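Local structure of protein HRI1 (Saccharomyces cerevisiae, 3RBY) at residues F51-A56 against W79-V84; T61-D66 against T73-F78; L36-K41 against F194-E199. The protein is of unknown function and not essential, but interacts with HRR25 and may interact with SEC72. All blocks are in the same frame, centred on the assembly; numbering follows the deposited sequence.

Contact 1. Residues F51-A56 against W79-V84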
loop_
_atom_site.group_PDB
_atom_site.type_symbol
_atom_site.label_atom_id
_atom_site.label_comp_id
_atom_site.label_asym_id
_atom_site.label_seq_id
_atom_site.Cartn_x
_atom_site.Cartn_y
_atom_site.Cartn_z
ATOM N N PHE A 51 -10.127 -4.307 18.500
ATOM C CA PHE A 51 -9.442 -5.137 17.512
ATOM C C PHE A 51 -10.454 -5.911 16.700
ATOM O O PHE A 51 -11.418 -6.455 17.261
ATOM C CB PHE A 51 -8.541 -6.155 18.204
ATOM C CG PHE A 51 -7.511 -5.541 19.100
ATOM C CD1 PHE A 51 -7.756 -5.371 20.460
ATOM C CD2 PHE A 51 -6.291 -5.142 18.588
ATOM C CE1 PHE A 51 -6.795 -4.809 21.287
ATOM C CE2 PHE A 51 -5.327 -4.582 19.407
ATOM C CZ PHE A 51 -5.577 -4.408 20.759
ATOM N N GLU A 52 -10.223 -5.996 15.395
ATOM C CA GLU A 52 -11.070 -6.791 14.521
ATOM C C GLU A 52 -10.721 -8.242 14.828
ATOM O O GLU A 52 -11.582 -9.121 14.804
ATOM C CB GLU A 52 -10.908 -6.344 13.069
ATOM C CG GLU A 52 -11.313 -7.391 12.047
ATOM C CD GLU A 52 -10.968 -6.982 10.629
ATOM O OE1 GLU A 52 -9.966 -7.494 10.089
ATOM O OE2 GLU A 52 -11.698 -6.147 10.055
ATOM N N TRP A 53 -9.446 -8.478 15.119
ATOM C CA TRP A 53 -8.954 -9.812 15.440
ATOM C C TRP A 53 -7.467 -9.769 15.785
ATOM O O TRP A 53 -6.808 -8.745 15.606
ATOM C CB TRP A 53 -9.181 -10.686 14.206
ATOM C CG TRP A 53 -8.958 -12.146 14.454
ATOM C CD1 TRP A 53 -9.144 -12.814 15.629
ATOM C CD2 TRP A 53 -8.505 -13.120 13.507
ATOM N NE1 TRP A 53 -8.838 -14.143 15.471
ATOM C CE2 TRP A 53 -8.443 -14.357 14.177
ATOM C CE3 TRP A 53 -8.149 -13.066 12.155
ATOM C CZ2 TRP A 53 -8.036 -15.529 13.544
ATOM C CZ3 TRP A 53 -7.746 -14.230 11.529
ATOM C CH2 TRP A 53 -7.693 -15.445 12.223
ATOM N N ALA A 54 -6.946 -10.886 16.280
ATOM C CA ALA A 54 -5.537 -10.988 16.642
ATOM C C ALA A 54 -5.138 -12.450 16.796
ATOM O O ALA A 54 -5.882 -13.245 17.369
ATOM C CB ALA A 54 -5.260 -10.221 17.922
ATOM N N PHE A 55 -3.964 -12.805 16.284
ATOM C CA PHE A 55 -3.501 -14.182 16.357
ATOM C C PHE A 55 -1.984 -14.240 16.293
ATOM O O PHE A 55 -1.324 -13.265 15.914
ATOM C CB PHE A 55 -4.139 -15.060 15.268
ATOM C CG PHE A 55 -3.766 -14.684 13.844
ATOM C CD1 PHE A 55 -4.675 -14.010 13.024
ATOM C CD2 PHE A 55 -2.532 -15.042 13.307
ATOM C CE1 PHE A 55 -4.353 -13.680 11.698
ATOM C CE2 PHE A 55 -2.202 -14.725 11.977
ATOM C CZ PHE A 55 -3.117 -14.040 11.174
ATOM N N ALA A 56 -1.439 -15.383 16.693
ATOM C CA ALA A 56 0.001 -15.580 16.719
ATOM C C ALA A 56 0.290 -17.073 16.822
ATOM O O ALA A 56 -0.581 -17.865 17.212
ATOM C CB ALA A 56 0.626 -14.824 17.888
ATOM N N TRP A 79 -1.950 -20.511 17.615
ATOM C CA TRP A 79 -1.685 -20.638 19.046
ATOM C C TRP A 79 -2.590 -19.642 19.790
ATOM O O TRP A 79 -3.444 -20.026 20.601
ATOM C CB TRP A 79 -0.206 -20.337 19.314
ATOM C CG TRP A 79 0.196 -20.493 20.744
ATOM C CD1 TRP A 79 -0.393 -21.294 21.683
ATOM C CD2 TRP A 79 1.262 -19.806 21.413
ATOM N NE1 TRP A 79 0.253 -21.154 22.892
ATOM C CE2 TRP A 79 1.273 -20.251 22.751
ATOM C CE3 TRP A 79 2.221 -18.874 21.004
ATOM C CZ2 TRP A 79 2.204 -19.790 23.685
ATOM C CZ3 TRP A 79 3.147 -18.419 21.930
ATOM C CH2 TRP A 79 3.130 -18.877 23.259
ATOM N N LEU A 80 -2.386 -18.355 19.508
ATOM C CA LEU A 80 -3.318 -17.312 19.927
ATOM C C LEU A 80 -4.397 -17.153 18.861
ATOM O O LEU A 80 -4.081 -16.984 17.686
ATOM C CB LEU A 80 -2.568 -15.980 20.068
ATOM C CG LEU A 80 -3.130 -14.796 20.865
ATOM C CD1 LEU A 80 -2.889 -13.492 20.104
ATOM C CD2 LEU A 80 -4.603 -14.967 21.195
ATOM N N ASP A 81 -5.662 -17.211 19.270
ATOM C CA ASP A 81 -6.790 -16.834 18.408
ATOM C C ASP A 81 -7.874 -16.192 19.277
ATOM O O ASP A 81 -8.627 -16.898 19.956
ATOM C CB ASP A 81 -7.350 -18.049 17.683
ATOM C CG ASP A 81 -8.513 -17.705 16.770
ATOM O OD1 ASP A 81 -9.141 -16.637 16.963
ATOM O OD2 ASP A 81 -8.813 -18.517 15.859
ATOM N N THR A 82 -7.953 -14.865 19.279
ATOM C CA THR A 82 -8.861 -14.195 20.210
ATOM C C THR A 82 -10.303 -14.693 20.069
ATOM O O THR A 82 -11.082 -14.645 21.023
ATOM C CB THR A 82 -8.811 -12.655 20.089
ATOM O OG1 THR A 82 -9.095 -12.263 18.736
ATOM C CG2 THR A 82 -7.441 -12.124 20.520
ATOM N N ASN A 83 -10.656 -15.179 18.887
ATOM C CA ASN A 83 -11.960 -15.811 18.721
ATOM C C ASN A 83 -12.121 -16.978 19.686
ATOM O O ASN A 83 -13.045 -16.994 20.497
ATOM C CB ASN A 83 -12.174 -16.297 17.282
ATOM C CG ASN A 83 -12.291 -15.153 16.282
ATOM O OD1 ASN A 83 -12.633 -14.010 16.637
ATOM N ND2 ASN A 83 -12.014 -15.459 15.010
ATOM N N VAL A 84 -11.224 -17.958 19.607
ATOM C CA VAL A 84 -11.340 -19.106 20.497
ATOM C C VAL A 84 -11.097 -18.694 21.944
ATOM O O VAL A 84 -11.737 -19.211 22.857
ATOM C CB VAL A 84 -10.426 -20.310 20.106
ATOM C CG1 VAL A 84 -9.977 -20.218 18.656
ATOM C CG2 VAL A 84 -9.246 -20.425 21.053
#
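A classic beta bulge, in which W79 and L80 both face A56, starts this contact, and a helix N-cap at D81 finishes it. A56 O accepts a hydrogen bond from L80 N at 3.0 Å and a weak one from W79 N. A56 N in turn donates to L80 O, closing a hydrogen-bonded antiparallel pair in which A56 CB rests on L80 CB at 4.0 Å. One step along, F55 faces D81 in a non-hydrogen-bonded pair, and T82 N then reaches A54 O at 3.2 Å, nearly along the C=O axis.

The more specific chemistry gathers round the indole of W53. Its NE1 donates to D81 OD1 at 2.9 Å; the oxygen lies close to the plane of the indole, while the N-H meets the carboxylate from above, 52° out of its plane. The same OD1 takes a weak capping bond from N83 N. With this cap the short strand 80-81, an outermost strand of the larger antiparallel sheet, passes directly into helix 82-86. The amide of N83 lies almost parallel to the indole, the two planes 7° apart, with ND2 3.4 Å above one face and displaced toward the rim. F55 CD1 occupies the opposite face, and T82 OG1 sits at the edge, 3.2 Å from W53 CD1. An alanine in place of W53 would probably leave D81 OD1 with the weak capping bond from N83 N alone among the bonds described here, and open a gap between N83 and F55. Away from the indole, T82 CG2 meets A54 CB at 3.9 Å, and both side chains touch F194 of strand 192-199 in the second sheet.

Contact 2. Residues T61-D66 against T73-F78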
loop_
_atom_site.group_PDB
_atom_site.type_symbol
_atom_site.label_atom_id
_atom_site.label_comp_id
_atom_site.label_asym_id
_atom_site.label_seq_id
_atom_site.Cartn_x
_atom_site.Cartn_y
_atom_site.Cartn_z
ATOM N N THR A 61 3.330 -23.985 14.127
ATOM C CA THR A 61 1.864 -23.909 14.028
ATOM C C THR A 61 1.358 -23.531 12.635
ATOM O O THR A 61 0.150 -23.375 12.427
ATOM C CB THR A 61 1.256 -22.943 15.063
ATOM O OG1 THR A 61 1.700 -21.603 14.793
ATOM C CG2 THR A 61 1.672 -23.361 16.466
ATOM N N VAL A 62 2.276 -23.381 11.687
ATOM C CA VAL A 62 1.873 -23.096 10.315
ATOM C C VAL A 62 2.749 -23.897 9.364
ATOM O O VAL A 62 3.973 -23.924 9.512
ATOM C CB VAL A 62 1.913 -21.569 9.990
ATOM C CG1 VAL A 62 3.280 -20.961 10.332
ATOM C CG2 VAL A 62 1.564 -21.317 8.535
ATOM N N LYS A 63 2.119 -24.573 8.409
ATOM C CA LYS A 63 2.873 -25.316 7.415
ATOM C C LYS A 63 2.923 -24.490 6.157
ATOM O O LYS A 63 1.926 -24.341 5.450
ATOM C CB LYS A 63 2.250 -26.685 7.108
ATOM C CG LYS A 63 1.711 -27.431 8.321
ATOM C CD LYS A 63 0.670 -28.488 7.869
ATOM C CE LYS A 63 -0.332 -28.866 8.973
ATOM N NZ LYS A 63 -1.532 -27.975 9.003
ATOM N N ALA A 64 4.115 -23.932 5.899
ATOM C CA ALA A 64 4.375 -23.167 4.682
ATOM C C ALA A 64 4.909 -24.059 3.588
ATOM O O ALA A 64 5.875 -24.790 3.839
ATOM C CB ALA A 64 5.343 -22.028 5.046
ATOM N N ASN A 65 4.397 -23.876 2.414
ATOM C CA ASN A 65 4.921 -24.631 1.306
ATOM C C ASN A 65 4.897 -23.861 0.000
ATOM O O ASN A 65 3.862 -23.344 -0.412
ATOM C CB ASN A 65 4.191 -25.966 1.184
ATOM C CG ASN A 65 5.106 -27.064 0.730
ATOM O OD1 ASN A 65 5.117 -27.421 -0.449
ATOM N ND2 ASN A 65 5.919 -27.586 1.655
ATOM N N ASP A 66 6.061 -23.796 -0.638
ATOM C CA ASP A 66 6.249 -23.038 -1.865
ATOM C C ASP A 66 6.147 -23.929 -3.098
ATOM O O ASP A 66 6.736 -25.002 -3.169
ATOM C CB ASP A 66 7.607 -22.321 -1.841
ATOM C CG ASP A 66 7.807 -21.379 -3.027
ATOM O OD1 ASP A 66 6.811 -20.989 -3.677
ATOM O OD2 ASP A 66 8.971 -21.019 -3.302
ATOM N N THR A 73 1.531 -21.931 0.063
ATOM C CA THR A 73 0.382 -22.306 0.867
ATOM C C THR A 73 0.754 -22.198 2.322
ATOM O O THR A 73 1.879 -22.501 2.719
ATOM C CB THR A 73 -0.074 -23.751 0.585
ATOM O OG1 THR A 73 1.034 -24.654 0.771
ATOM C CG2 THR A 73 -0.610 -23.866 -0.841
ATOM N N GLN A 74 -0.196 -21.772 3.130
ATOM C CA GLN A 74 0.077 -21.688 4.540
ATOM C C GLN A 74 -1.123 -22.237 5.275
ATOM O O GLN A 74 -2.255 -21.755 5.114
ATOM C CB GLN A 74 0.385 -20.241 4.942
ATOM C CG GLN A 74 1.600 -19.664 4.224
ATOM C CD GLN A 74 2.144 -18.421 4.921
ATOM O OE1 GLN A 74 2.443 -18.453 6.114
ATOM N NE2 GLN A 74 2.244 -17.313 4.185
ATOM N N ASP A 75 -0.866 -23.258 6.079
ATOM C CA ASP A 75 -1.921 -23.945 6.791
ATOM C C ASP A 75 -1.774 -23.640 8.258
ATOM O O ASP A 75 -0.792 -24.030 8.900
ATOM C CB ASP A 75 -1.844 -25.424 6.454
ATOM C CG ASP A 75 -1.935 -25.652 4.963
ATOM O OD1 ASP A 75 -1.082 -26.368 4.399
ATOM O OD2 ASP A 75 -2.854 -25.068 4.339
ATOM N N PHE A 76 -2.726 -22.872 8.770
ATOM C CA PHE A 76 -2.614 -22.341 10.123
ATOM C C PHE A 76 -3.403 -23.132 11.140
ATOM O O PHE A 76 -4.578 -23.441 10.935
ATOM C CB PHE A 76 -3.094 -20.885 10.187
ATOM C CG PHE A 76 -2.193 -19.915 9.474
ATOM C CD1 PHE A 76 -2.430 -19.575 8.154
ATOM C CD2 PHE A 76 -1.116 -19.332 10.130
ATOM C CE1 PHE A 76 -1.604 -18.680 7.492
ATOM C CE2 PHE A 76 -0.280 -18.434 9.473
ATOM C CZ PHE A 76 -0.523 -18.109 8.156
ATOM N N ASN A 77 -2.745 -23.434 12.250
ATOM C CA ASN A 77 -3.435 -23.833 13.473
ATOM C C ASN A 77 -2.992 -22.903 14.591
ATOM O O ASN A 77 -1.995 -23.162 15.277
ATOM C CB ASN A 77 -3.157 -25.304 13.818
ATOM C CG ASN A 77 -3.858 -26.255 12.869
ATOM O OD1 ASN A 77 -3.256 -26.735 11.908
ATOM N ND2 ASN A 77 -5.151 -26.500 13.112
ATOM N N PHE A 78 -3.724 -21.809 14.756
ATOM C CA PHE A 78 -3.274 -20.713 15.611
ATOM C C PHE A 78 -2.992 -21.103 17.057
ATOM O O PHE A 78 -3.692 -21.925 17.655
ATOM C CB PHE A 78 -4.294 -19.571 15.563
ATOM C CG PHE A 78 -4.550 -19.069 14.169
ATOM C CD1 PHE A 78 -5.788 -19.234 13.564
ATOM C CD2 PHE A 78 -3.529 -18.471 13.447
ATOM C CE1 PHE A 78 -6.011 -18.779 12.267
ATOM C CE2 PHE A 78 -3.740 -18.018 12.153
ATOM C CZ PHE A 78 -4.983 -18.175 11.559
HETATM O O HOH W 1 1.146 -25.306 3.353
HETATM O O HOH W 2 -0.640 -26.164 10.767
#
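V62 to N65 pair with T73 to F76 as adjacent antiparallel strands at the protein surface, where strand 62-66 is an outermost strand of the larger sheet. Paired backbone bonds join K63 with D75 and N65 with T73, and N77 N to T61 O at 2.9 Å extends the ladder past the strand ends.

The face carrying V62, A64, Q74 and F76 is apolar at one end. V62 CG2, anti to its backbone N, lies over one face of the F76 ring, 3.7 Å from the centroid, a CH-pi contact; Q74 CB borders the same methyl at 3.9 Å. F76 also meets Y33 edge-to-face, so its ring joins the hairpin to strand 33-38.

The face of K63, N65, T73 and D75 is polar and hydrated. K63 and D75 make no direct ion pair, their NZ and OD1 being 4.9 Å apart. Instead the lysine, bent at chi4 (88°), brings NZ to 3.6 Å from D75 CB and forms a salt bridge with E95. K63 NZ also donates to a water at 2.7 Å, and that water is bonded to D75 O. Strands 62-66 and 71-76 form a beta hairpin whose first strand is an outermost strand of the sheet and whose second pairs onward with strand 96-102.

Contact 3. Residues L36-K41 against F194-E199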
loop_
_atom_site.group_PDB
_atom_site.type_symbol
_atom_site.label_atom_id
_atom_site.label_comp_id
_atom_site.label_asym_id
_atom_site.label_seq_id
_atom_site.Cartn_x
_atom_site.Cartn_y
_atom_site.Cartn_z
ATOM N N LEU A 36 -1.613 -8.293 14.631
ATOM C CA LEU A 36 -2.485 -7.440 15.450
ATOM C C LEU A 36 -3.347 -6.595 14.522
ATOM O O LEU A 36 -2.831 -6.009 13.558
ATOM C CB LEU A 36 -1.671 -6.552 16.393
ATOM C CG LEU A 36 -0.778 -7.341 17.353
ATOM C CD1 LEU A 36 -0.018 -6.416 18.317
ATOM C CD2 LEU A 36 -1.614 -8.372 18.119
ATOM N N ARG A 37 -4.657 -6.551 14.782
ATOM C CA ARG A 37 -5.587 -5.888 13.850
ATOM C C ARG A 37 -6.471 -4.827 14.517
ATOM O O ARG A 37 -7.700 -4.886 14.441
ATOM C CB ARG A 37 -6.410 -6.943 13.092
ATOM C CG ARG A 37 -5.503 -8.096 12.562
ATOM C CD ARG A 37 -6.129 -8.990 11.482
ATOM N NE ARG A 37 -5.092 -9.821 10.874
ATOM C CZ ARG A 37 -5.256 -10.653 9.848
ATOM N NH1 ARG A 37 -6.443 -10.802 9.279
ATOM N NH2 ARG A 37 -4.210 -11.335 9.380
ATOM N N PRO A 38 -5.838 -3.833 15.156
ATOM C CA PRO A 38 -6.601 -2.789 15.861
ATOM C C PRO A 38 -7.450 -2.000 14.872
ATOM O O PRO A 38 -6.962 -1.706 13.781
ATOM C CB PRO A 38 -5.503 -1.892 16.447
ATOM C CG PRO A 38 -4.343 -2.066 15.500
ATOM C CD PRO A 38 -4.415 -3.485 14.999
ATOM N N PHE A 39 -8.697 -1.687 15.219
ATOM C CA PHE A 39 -9.505 -0.777 14.396
ATOM C C PHE A 39 -8.889 0.616 14.378
ATOM O O PHE A 39 -8.261 1.033 15.366
ATOM C CB PHE A 39 -10.916 -0.649 14.961
ATOM C CG PHE A 39 -11.718 -1.903 14.880
ATOM C CD1 PHE A 39 -12.132 -2.553 16.034
ATOM C CD2 PHE A 39 -12.062 -2.434 13.642
ATOM C CE1 PHE A 39 -12.893 -3.715 15.944
ATOM C CE2 PHE A 39 -12.806 -3.588 13.540
ATOM C CZ PHE A 39 -13.229 -4.234 14.684
ATOM N N VAL A 40 -9.079 1.342 13.276
ATOM C CA VAL A 40 -8.593 2.726 13.193
ATOM C C VAL A 40 -9.595 3.671 13.847
ATOM O O VAL A 40 -9.217 4.566 14.628
ATOM C CB VAL A 40 -8.355 3.178 11.750
ATOM C CG1 VAL A 40 -7.974 4.645 11.728
ATOM C CG2 VAL A 40 -7.256 2.323 11.097
ATOM N N LYS A 41 -10.869 3.459 13.509
ATOM C CA LYS A 41 -11.976 4.219 14.077
ATOM C C LYS A 41 -13.011 3.293 14.730
ATOM O O LYS A 41 -14.083 3.028 14.167
ATOM C CB LYS A 41 -12.617 5.103 13.008
ATOM C CG LYS A 41 -11.697 6.211 12.500
ATOM C CD LYS A 41 -12.418 7.119 11.507
ATOM C CE LYS A 41 -11.511 7.454 10.320
ATOM N NZ LYS A 41 -12.250 8.107 9.192
ATOM N N PHE A 194 -1.721 -6.696 24.588
ATOM C CA PHE A 194 -1.007 -6.555 23.323
ATOM C C PHE A 194 -0.174 -5.291 23.353
ATOM O O PHE A 194 -0.516 -4.327 24.034
ATOM C CB PHE A 194 -1.965 -6.458 22.136
ATOM C CG PHE A 194 -2.938 -7.597 22.035
ATOM C CD1 PHE A 194 -2.531 -8.845 21.567
ATOM C CD2 PHE A 194 -4.273 -7.416 22.397
ATOM C CE1 PHE A 194 -3.439 -9.904 21.469
ATOM C CE2 PHE A 194 -5.188 -8.465 22.303
ATOM C CZ PHE A 194 -4.773 -9.714 21.838
ATOM N N ILE A 195 0.916 -5.287 22.604
ATOM C CA ILE A 195 1.656 -4.059 22.396
ATOM C C ILE A 195 2.157 -3.987 20.964
ATOM O O ILE A 195 2.461 -5.021 20.336
ATOM C CB ILE A 195 2.848 -3.957 23.333
ATOM C CG1 ILE A 195 3.735 -5.185 23.160
ATOM C CG2 ILE A 195 2.372 -3.850 24.774
ATOM C CD1 ILE A 195 5.171 -4.959 23.604
ATOM N N ARG A 196 2.201 -2.764 20.451
ATOM C CA ARG A 196 2.878 -2.468 19.208
ATOM C C ARG A 196 3.833 -1.347 19.562
ATOM O O ARG A 196 3.412 -0.277 20.007
ATOM C CB ARG A 196 1.897 -2.012 18.142
ATOM C CG ARG A 196 1.917 -2.872 16.907
ATOM C CD ARG A 196 2.019 -2.044 15.660
ATOM N NE ARG A 196 0.731 -1.519 15.249
ATOM C CZ ARG A 196 -0.239 -2.206 14.637
ATOM N NH1 ARG A 196 -1.356 -1.577 14.307
ATOM N NH2 ARG A 196 -0.122 -3.495 14.352
ATOM N N LEU A 197 5.121 -1.619 19.421
ATOM C CA LEU A 197 6.139 -0.699 19.882
ATOM C C LEU A 197 7.002 -0.328 18.689
ATOM O O LEU A 197 7.277 -1.178 17.840
ATOM C CB LEU A 197 7.004 -1.397 20.925
ATOM C CG LEU A 197 7.104 -0.901 22.360
ATOM C CD1 LEU A 197 8.199 -1.704 23.037
ATOM C CD2 LEU A 197 7.406 0.602 22.436
ATOM N N LEU A 198 7.429 0.931 18.619
ATOM C CA LEU A 198 8.271 1.377 17.520
ATOM C C LEU A 198 9.510 2.055 18.072
ATOM O O LEU A 198 9.406 3.003 18.865
ATOM C CB LEU A 198 7.493 2.333 16.605
ATOM C CG LEU A 198 8.202 2.961 15.393
ATOM C CD1 LEU A 198 8.575 1.906 14.361
ATOM C CD2 LEU A 198 7.313 4.042 14.756
ATOM N N GLU A 199 10.684 1.561 17.680
ATOM C CA GLU A 199 11.932 2.248 18.012
ATOM C C GLU A 199 12.226 3.286 16.930
ATOM O O GLU A 199 12.557 2.943 15.791
ATOM C CB GLU A 199 13.111 1.281 18.175
ATOM C CG GLU A 199 14.459 2.012 18.283
ATOM C CD GLU A 199 15.652 1.075 18.484
ATOM O OE1 GLU A 199 16.750 1.356 17.934
ATOM O OE2 GLU A 199 15.496 0.061 19.205
#
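L36 reaches with its two methyl groups over the start of segment 194-199: CD2 lies 3.6 Å from F194 CD1, and CD1 lies 3.5 Å from I195 O. Here a strand of the larger sheet crosses a strand of the smaller one nearly at a right angle, in a protein described as a beta-barrel; the axes of strand 36-38 and strand 194-199 cross at -93° with a closest approach of 9.3 Å. At that spacing the strands meet through side chains rather than by backbone pairing.

L36, with CG anti to its carbonyl carbon (chi1 -59°), directs its branch point at the second sheet. The F194 ring approaches obliquely and also meets F51, extending the apolar patch to the next strand of the larger sheet. The same strand 33-38 turns R37 the other way, where its guanidinium pairs with E128.

R196 supplies the polar part. Its side chain, bent at chi2 and chi3, carries the guanidinium back to the larger sheet, where NH2 comes within 4.0 Å of L36 CB. L36 O lies near the plane of the guanidinium at its edge, yet at 3.8 Å from NH2 it is no more than a near neighbour. The charge is met elsewhere: NH1 donates to F22 O, NH2 donates to Q178 OE1, and the F22 ring makes a cation-pi contact. These partners, F22 before strand 24-27 and Q178 on strand 176-183, are likely to make a buried positive charge tolerable and to fix the rotation of the group. P38, whose ring also touches F51 and L209, crosses R196 at about a right angle, with CG 3.3 Å and CD 3.7 Å from R196 NH1.

How the contacts relate
Contacts 1 and 3 are buried, whereas contact 2 lies at the surface. All three reach the larger sheet, but only contact 3 has its two segments in different sheets. Contacts 1 and 2 are strand pairings rich in backbone hydrogen bonds; contact 3 relies on side chains, with the charge of R196, the one at the interface, met by residues outside the two segments. Polar groups in contact 1 bind one another directly, while those in contact 2 also use water. Neighbouring strands 33-38 and 51-57 link contacts 3 and 1, as E52 N lies 2.9 Å from R37 O, and F78 packs on F55 and W53 to join contacts 2 and 1.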